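Long-range contacts in Steely1 (Dictyostelium discoideum, PDB 2H84), which probably works as a hybrid polyketide synthase that makes acylpyrones in vitro, the chain here being its C-terminal type III polyketide synthase domain: residues A[154-162]-A[331-339]; A[15-23]-A[338-346]. One frame throughout, in Å; residues are numbered along the deposited sequence.

Interaction 1 (A[154-162]-A[331-339]); sequences LMGCLAGLS and NMSSASVIF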
loop_
_atom_site.group_PDB
_atom_site.type_symbol
_atom_site.label_atom_id
_atom_site.label_comp_id
_atom_site.label_asym_id
_atom_site.label_seq_id
_atom_site.Cartn_x
_atom_site.Cartn_y
_atom_site.Cartn_z
ATOM N N LEU A 154 -4.046 0.317 -2.929
ATOM C CA LEU A 154 -4.963 -0.786 -3.190
ATOM C C LEU A 154 -6.042 -0.958 -2.143
ATOM O O LEU A 154 -6.554 -2.052 -1.965
ATOM C CB LEU A 154 -4.186 -2.101 -3.346
ATOM C CG LEU A 154 -3.059 -2.104 -4.395
ATOM C CD1 LEU A 154 -2.532 -3.513 -4.593
ATOM C CD2 LEU A 154 -3.572 -1.561 -5.712
ATOM N N MET A 155 -6.405 0.117 -1.452
ATOM C CA MET A 155 -7.450 0.017 -0.440
ATOM C C MET A 155 -8.781 0.534 -0.968
ATOM O O MET A 155 -9.823 0.371 -0.326
ATOM C CB MET A 155 -7.050 0.763 0.836
ATOM C CG MET A 155 -5.877 0.111 1.546
ATOM S SD MET A 155 -5.641 0.643 3.229
ATOM C CE MET A 155 -6.471 -0.630 4.105
ATOM N N GLY A 156 -8.740 1.161 -2.139
ATOM C CA GLY A 156 -9.957 1.658 -2.745
ATOM C C GLY A 156 -10.479 2.977 -2.224
ATOM O O GLY A 156 -9.754 3.733 -1.584
ATOM N N CYS A 157 -11.756 3.233 -2.494
ATOM C CA CYS A 157 -12.409 4.467 -2.096
ATOM C C CYS A 157 -12.302 4.782 -0.621
ATOM O O CYS A 157 -12.303 5.953 -0.247
ATOM C CB CYS A 157 -13.884 4.439 -2.508
ATOM S SG CYS A 157 -14.145 4.167 -4.270
ATOM N N LEU A 158 -12.193 3.767 0.228
ATOM C CA LEU A 158 -12.110 4.038 1.659
ATOM C C LEU A 158 -10.717 4.452 2.146
ATOM O O LEU A 158 -10.548 4.878 3.294
ATOM C CB LEU A 158 -12.620 2.831 2.453
ATOM C CG LEU A 158 -11.930 1.479 2.289
ATOM C CD1 LEU A 158 -10.599 1.490 3.001
ATOM C CD2 LEU A 158 -12.803 0.393 2.891
ATOM N N ALA A 159 -9.725 4.341 1.267
ATOM C CA ALA A 159 -8.359 4.703 1.622
ATOM C C ALA A 159 -8.288 6.093 2.258
ATOM O O ALA A 159 -7.319 6.424 2.938
ATOM C CB ALA A 159 -7.472 4.649 0.399
ATOM N N GLY A 160 -9.309 6.910 2.038
ATOM C CA GLY A 160 -9.298 8.228 2.641
ATOM C C GLY A 160 -9.148 8.132 4.151
ATOM O O GLY A 160 -8.214 8.681 4.734
ATOM N N LEU A 161 -10.073 7.428 4.788
ATOM C CA LEU A 161 -10.030 7.261 6.226
ATOM C C LEU A 161 -9.001 6.221 6.674
ATOM O O LEU A 161 -8.561 6.232 7.827
ATOM C CB LEU A 161 -11.425 6.905 6.743
ATOM C CG LEU A 161 -12.260 8.120 7.155
ATOM C CD1 LEU A 161 -11.770 9.376 6.458
ATOM C CD2 LEU A 161 -13.717 7.842 6.844
ATOM N N SER A 162 -8.608 5.328 5.769
ATOM C CA SER A 162 -7.619 4.314 6.119
ATOM C C SER A 162 -6.323 5.002 6.515
ATOM O O SER A 162 -5.692 4.637 7.507
ATOM C CB SER A 162 -7.369 3.371 4.945
ATOM O OG SER A 162 -8.471 2.511 4.773
ATOM N N ASN A 331 -17.206 11.729 -7.194
ATOM C CA ASN A 331 -16.471 10.746 -6.407
ATOM C C ASN A 331 -15.010 10.644 -6.862
ATOM O O ASN A 331 -14.736 10.120 -7.925
ATOM C CB ASN A 331 -17.137 9.382 -6.528
ATOM C CG ASN A 331 -16.446 8.336 -5.699
ATOM O OD1 ASN A 331 -16.809 7.166 -5.729
ATOM N ND2 ASN A 331 -15.435 8.752 -4.944
ATOM N N MET A 332 -14.083 11.137 -6.047
ATOM C CA MET A 332 -12.664 11.102 -6.381
ATOM C C MET A 332 -11.961 10.023 -5.572
ATOM O O MET A 332 -10.803 10.186 -5.163
ATOM C CB MET A 332 -12.014 12.448 -6.096
ATOM C CG MET A 332 -12.634 13.619 -6.817
ATOM S SD MET A 332 -12.275 15.112 -5.877
ATOM C CE MET A 332 -11.525 16.061 -6.848
ATOM N N SER A 333 -12.684 8.934 -5.318
ATOM C CA SER A 333 -12.164 7.804 -4.551
ATOM C C SER A 333 -11.611 8.307 -3.210
ATOM O O SER A 333 -12.152 9.235 -2.587
ATOM C CB SER A 333 -11.049 7.092 -5.333
ATOM O OG SER A 333 -10.936 5.712 -5.014
ATOM N N SER A 334 -10.508 7.704 -2.774
ATOM C CA SER A 334 -9.884 8.061 -1.502
ATOM C C SER A 334 -9.851 9.541 -1.125
ATOM O O SER A 334 -10.106 9.897 0.029
ATOM C CB SER A 334 -8.462 7.499 -1.432
ATOM O OG SER A 334 -7.683 7.932 -2.524
ATOM N N ALA A 335 -9.540 10.417 -2.073
ATOM C CA ALA A 335 -9.448 11.855 -1.771
ATOM C C ALA A 335 -10.738 12.562 -1.377
ATOM O O ALA A 335 -10.713 13.456 -0.528
ATOM C CB ALA A 335 -8.816 12.583 -2.950
ATOM N N SER A 336 -11.850 12.171 -1.998
ATOM C CA SER A 336 -13.167 12.759 -1.738
ATOM C C SER A 336 -13.462 13.098 -0.269
ATOM O O SER A 336 -14.099 14.116 0.022
ATOM C CB SER A 336 -14.237 11.810 -2.271
ATOM O OG SER A 336 -13.944 11.421 -3.596
ATOM N N VAL A 337 -13.016 12.233 0.636
ATOM C CA VAL A 337 -13.206 12.417 2.075
ATOM C C VAL A 337 -12.483 13.658 2.541
ATOM O O VAL A 337 -13.067 14.566 3.094
ATOM C CB VAL A 337 -12.592 11.254 2.858
ATOM C CG1 VAL A 337 -13.397 11.007 4.109
ATOM C CG2 VAL A 337 -12.428 10.006 1.957
ATOM N N ILE A 338 -11.176 13.651 2.310
ATOM C CA ILE A 338 -10.309 14.766 2.668
ATOM C C ILE A 338 -10.834 16.066 2.060
ATOM O O ILE A 338 -10.859 17.091 2.732
ATOM C CB ILE A 338 -8.882 14.499 2.203
ATOM C CG1 ILE A 338 -8.445 13.105 2.676
ATOM C CG2 ILE A 338 -7.946 15.573 2.708
ATOM C CD1 ILE A 338 -8.480 12.901 4.171
ATOM N N PHE A 339 -11.248 16.035 0.794
ATOM C CA PHE A 339 -11.780 17.234 0.142
ATOM C C PHE A 339 -12.904 17.835 0.983
ATOM O O PHE A 339 -12.961 19.056 1.189
ATOM C CB PHE A 339 -12.326 16.903 -1.246
ATOM C CG PHE A 339 -11.380 17.204 -2.370
ATOM C CD1 PHE A 339 -10.212 16.461 -2.539
ATOM C CD2 PHE A 339 -11.671 18.219 -3.283
ATOM C CE1 PHE A 339 -9.347 16.717 -3.612
ATOM C CE2 PHE A 339 -10.812 18.486 -4.360
ATOM C CZ PHE A 339 -9.646 17.733 -4.523
#

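Interaction 2 (A[15-23]-A[338-346]); sequences FVLGIGISV and IFVMDHARK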
loop_
_atom_site.group_PDB
_atom_site.type_symbol
_atom_site.label_atom_id
_atom_site.label_comp_id
_atom_site.label_asym_id
_atom_site.label_seq_id
_atom_site.Cartn_x
_atom_site.Cartn_y
_atom_site.Cartn_z
ATOM N N PHE A 15 -3.982 15.243 15.809
ATOM C CA PHE A 15 -4.711 16.406 15.291
ATOM C C PHE A 15 -4.386 16.633 13.824
ATOM O O PHE A 15 -3.244 16.463 13.412
ATOM C CB PHE A 15 -4.318 17.689 16.025
ATOM C CG PHE A 15 -4.923 17.834 17.378
ATOM C CD1 PHE A 15 -4.416 17.128 18.469
ATOM C CD2 PHE A 15 -6.011 18.679 17.566
ATOM C CE1 PHE A 15 -4.982 17.266 19.732
ATOM C CE2 PHE A 15 -6.584 18.824 18.819
ATOM C CZ PHE A 15 -6.069 18.114 19.906
ATOM N N VAL A 16 -5.375 17.034 13.037
ATOM C CA VAL A 16 -5.141 17.319 11.627
ATOM C C VAL A 16 -4.663 18.767 11.663
ATOM O O VAL A 16 -5.448 19.660 11.993
ATOM C CB VAL A 16 -6.451 17.257 10.835
ATOM C CG1 VAL A 16 -6.243 17.561 9.493
ATOM C CG2 VAL A 16 -6.963 15.954 10.801
ATOM N N LEU A 17 -3.399 19.003 11.325
ATOM C CA LEU A 17 -2.821 20.346 11.378
ATOM C C LEU A 17 -2.838 21.178 10.087
ATOM O O LEU A 17 -2.421 22.342 10.084
ATOM C CB LEU A 17 -1.388 20.240 11.905
ATOM C CG LEU A 17 -1.243 19.471 13.220
ATOM C CD1 LEU A 17 0.221 19.282 13.543
ATOM C CD2 LEU A 17 -1.946 20.218 14.330
ATOM N N GLY A 18 -3.320 20.589 9.000
ATOM C CA GLY A 18 -3.383 21.320 7.748
ATOM C C GLY A 18 -3.914 20.462 6.620
ATOM O O GLY A 18 -3.713 19.251 6.619
ATOM N N ILE A 19 -4.595 21.081 5.660
ATOM C CA ILE A 19 -5.147 20.349 4.524
ATOM C C ILE A 19 -4.985 21.133 3.230
ATOM O O ILE A 19 -5.023 22.362 3.217
ATOM C CB ILE A 19 -6.640 20.088 4.687
ATOM C CG1 ILE A 19 -6.931 19.529 6.079
ATOM C CG2 ILE A 19 -7.106 19.126 3.609
ATOM C CD1 ILE A 19 -8.409 19.528 6.418
ATOM N N GLY A 20 -4.818 20.417 2.131
ATOM C CA GLY A 20 -4.674 21.080 0.854
ATOM C C GLY A 20 -5.198 20.165 -0.224
ATOM O O GLY A 20 -5.040 18.945 -0.142
ATOM N N ILE A 21 -5.833 20.744 -1.231
ATOM C CA ILE A 21 -6.357 19.948 -2.323
ATOM C C ILE A 21 -5.726 20.382 -3.631
ATOM O O ILE A 21 -5.020 21.382 -3.696
ATOM C CB ILE A 21 -7.879 20.094 -2.453
ATOM C CG1 ILE A 21 -8.246 21.561 -2.654
ATOM C CG2 ILE A 21 -8.558 19.562 -1.212
ATOM C CD1 ILE A 21 -9.642 21.764 -3.186
ATOM N N SER A 22 -6.000 19.621 -4.679
ATOM C CA SER A 22 -5.471 19.914 -6.003
ATOM C C SER A 22 -6.251 19.101 -7.025
ATOM O O SER A 22 -6.453 17.908 -6.842
ATOM C CB SER A 22 -3.988 19.551 -6.063
ATOM O OG SER A 22 -3.494 19.697 -7.377
ATOM N N VAL A 23 -6.703 19.744 -8.093
ATOM C CA VAL A 23 -7.464 19.027 -9.105
ATOM C C VAL A 23 -6.991 19.367 -10.505
ATOM O O VAL A 23 -6.435 20.436 -10.741
ATOM C CB VAL A 23 -8.986 19.337 -9.001
ATOM C CG1 VAL A 23 -9.535 18.772 -7.722
ATOM C CG2 VAL A 23 -9.230 20.839 -9.070
ATOM N N ILE A 338 -11.176 13.651 2.310
ATOM C CA ILE A 338 -10.309 14.766 2.668
ATOM C C ILE A 338 -10.834 16.066 2.060
ATOM O O ILE A 338 -10.859 17.091 2.732
ATOM C CB ILE A 338 -8.882 14.499 2.203
ATOM C CG1 ILE A 338 -8.445 13.105 2.676
ATOM C CG2 ILE A 338 -7.946 15.573 2.708
ATOM C CD1 ILE A 338 -8.480 12.901 4.171
ATOM N N PHE A 339 -11.248 16.035 0.794
ATOM C CA PHE A 339 -11.780 17.234 0.142
ATOM C C PHE A 339 -12.904 17.835 0.983
ATOM O O PHE A 339 -12.961 19.056 1.189
ATOM C CB PHE A 339 -12.326 16.903 -1.246
ATOM C CG PHE A 339 -11.380 17.204 -2.370
ATOM C CD1 PHE A 339 -10.212 16.461 -2.539
ATOM C CD2 PHE A 339 -11.671 18.219 -3.283
ATOM C CE1 PHE A 339 -9.347 16.717 -3.612
ATOM C CE2 PHE A 339 -10.812 18.486 -4.360
ATOM C CZ PHE A 339 -9.646 17.733 -4.523
ATOM N N VAL A 340 -13.798 16.969 1.463
ATOM C CA VAL A 340 -14.914 17.400 2.295
ATOM C C VAL A 340 -14.399 18.013 3.598
ATOM O O VAL A 340 -14.848 19.084 3.997
ATOM C CB VAL A 340 -15.858 16.230 2.631
ATOM C CG1 VAL A 340 -16.903 16.685 3.632
ATOM C CG2 VAL A 340 -16.532 15.725 1.368
ATOM N N MET A 341 -13.463 17.340 4.262
ATOM C CA MET A 341 -12.901 17.871 5.502
ATOM C C MET A 341 -12.335 19.276 5.284
ATOM O O MET A 341 -12.525 20.159 6.118
ATOM C CB MET A 341 -11.806 16.946 6.040
ATOM C CG MET A 341 -12.342 15.654 6.616
ATOM S SD MET A 341 -11.050 14.516 7.092
ATOM C CE MET A 341 -10.787 14.937 8.726
ATOM N N ASP A 342 -11.647 19.483 4.163
ATOM C CA ASP A 342 -11.074 20.786 3.843
ATOM C C ASP A 342 -12.157 21.860 3.790
ATOM O O ASP A 342 -12.148 22.805 4.576
ATOM C CB ASP A 342 -10.334 20.719 2.496
ATOM C CG ASP A 342 -10.183 22.090 1.821
ATOM O OD1 ASP A 342 -9.511 22.988 2.383
ATOM O OD2 ASP A 342 -10.746 22.262 0.717
ATOM N N HIS A 343 -13.094 21.701 2.867
ATOM C CA HIS A 343 -14.170 22.660 2.706
ATOM C C HIS A 343 -15.032 22.829 3.956
ATOM O O HIS A 343 -15.648 23.872 4.133
ATOM C CB HIS A 343 -15.012 22.251 1.493
ATOM C CG HIS A 343 -16.345 22.926 1.401
ATOM N ND1 HIS A 343 -17.468 22.443 2.039
ATOM C CD2 HIS A 343 -16.740 24.028 0.720
ATOM C CE1 HIS A 343 -18.501 23.218 1.752
ATOM N NE2 HIS A 343 -18.086 24.185 0.955
ATOM N N ALA A 344 -15.049 21.827 4.832
ATOM C CA ALA A 344 -15.853 21.883 6.049
ATOM C C ALA A 344 -15.261 22.802 7.119
ATOM O O ALA A 344 -16.001 23.496 7.828
ATOM C CB ALA A 344 -16.040 20.478 6.607
ATOM N N ARG A 345 -13.934 22.810 7.237
ATOM C CA ARG A 345 -13.280 23.658 8.228
ATOM C C ARG A 345 -13.314 25.117 7.785
ATOM O O ARG A 345 -12.921 26.017 8.531
ATOM C CB ARG A 345 -11.833 23.201 8.487
ATOM C CG ARG A 345 -10.933 23.056 7.263
ATOM C CD ARG A 345 -10.494 24.389 6.662
ATOM N NE ARG A 345 -9.686 24.173 5.467
ATOM C CZ ARG A 345 -8.362 24.043 5.458
ATOM N NH1 ARG A 345 -7.666 24.123 6.589
ATOM N NH2 ARG A 345 -7.733 23.802 4.313
ATOM N N LYS A 346 -13.784 25.345 6.564
ATOM C CA LYS A 346 -13.900 26.691 6.050
ATOM C C LYS A 346 -15.224 27.267 6.549
ATOM O O LYS A 346 -15.411 28.478 6.589
ATOM C CB LYS A 346 -13.826 26.687 4.518
ATOM C CG LYS A 346 -12.456 26.245 4.003
ATOM C CD LYS A 346 -12.167 26.690 2.568
ATOM C CE LYS A 346 -12.962 25.900 1.544
ATOM N NZ LYS A 346 -12.628 26.280 0.143
#

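Interaction 1 (A[154-162]-A[331-339])
Val337 and Leu161 meet where the first turns of helices 159-171 and 335-345 come together in the core of the thiolase fold. From CB, the branched side chain of Val337 spreads across the neighbouring helix. CB itself is 4.1 Å from Leu161 CD1, CG1 packs on that same methyl, and CG2 settles 3.7 Å from Gly160 CA. A short branched residue suits this place because its two methyls can address a leucine and a bare backbone at once. Gly160, lacking a side chain, allows the backbones to approach until its CA is 3.2 Å from Ser334 O. Small residues continue this close approach: Ala159 CB meets Ser334 CB at 3.5 Å, while Ser334 CA directs a CH...O contact to Cys157 O (3.4 Å, angle at H 147°). The hydroxyl of Ser334 turns elsewhere, to a hydrogen bond with Glu185, which satisfies this buried polar group. Leu161 also reaches Ser356 and Ala358 of strand 353-360, so the helix pair rests on the central sheet.

The loops leading into the two helices form the other end of the contact. Cys157, the predicted active-site residue, lies near the start of helix 159-171; a hexaethylene glycol, probably from the crystallisation liquor, is about 3 Å from its side chain and may mark the pocket. Gly156 before it has backbone angles at which a CB would press on the preceding carbonyl O. Asn331 touches His298, and with Cys157 these are consistent with the Cys-His-Asn triad of chalcone synthases. Ser336 OG donates to Ser333 O at 3.0 Å, tying the start of helix 335-345 to its loop. A chi1 of -152° swings the hydroxyl of Ser333 away from its own N and brings OG to Cys157, 3.6 Å from SG.

Interaction 2 (A[15-23]-A[338-346])
Ile21 lies across the Phe339 ring at about a right angle. Its chi1 of 58° puts CG1 between the backbone N and the carbonyl carbon and turns CG2 directly over the aromatic face, a CH-pi contact with CG2 3.6 Å from the ring centroid. Met332 SD covers the opposite face, and Val23 CG1 reaches the edge, 3.4 Å from CZ of Phe339. A flat, apolar ring suits this slot between a branched aliphatic and a sulfur.

Strand 15-22 runs mid-sheet in the large mixed sheet of the thiolase fold, and segment 338-345 of helix 335-345 packs on it, the axes 8.2 Å apart at closest approach and 116° between their directions. Ile19 branches over the helix: CG2 touches both Ile338 CG2 and Asp342 CB, each 3.8 Å away, and CD1 reaches Asp342 CA.

Arg345 is long enough to curl back along its own helix, its chain bent at chi2. NH2 thereby forms a salt bridge with Asp342 OD1 at 2.7 Å, met nearly in the guanidinium plane, and donates to Ile19 O at 3.3 Å from above the carbonyl plane. NH1 pairs with Asp109, whose OD1 also accepts the backbone N-H of Ile19.

Both contacts use helix 335-345, and their centres lie 13 Å apart. Interaction 1 joins the start of this helix to helix 159-171 near the centre of the chain; interaction 2 sets its later turns against strand 15-22. Ile338 and Phe339 lie in both segments, though only Ile338 touches both partners, and Met332 CE touches Val23 CG1 at 3.5 Å, so the two contacts adjoin. Along the chain interaction 1 is nested within the loop closed by interaction 2. Each brings a segment of the N-terminal chalcone synthase family region against one of the C-terminal region, so the same helix links the neighbourhood of the predicted active-site cysteine to the large mixed sheet.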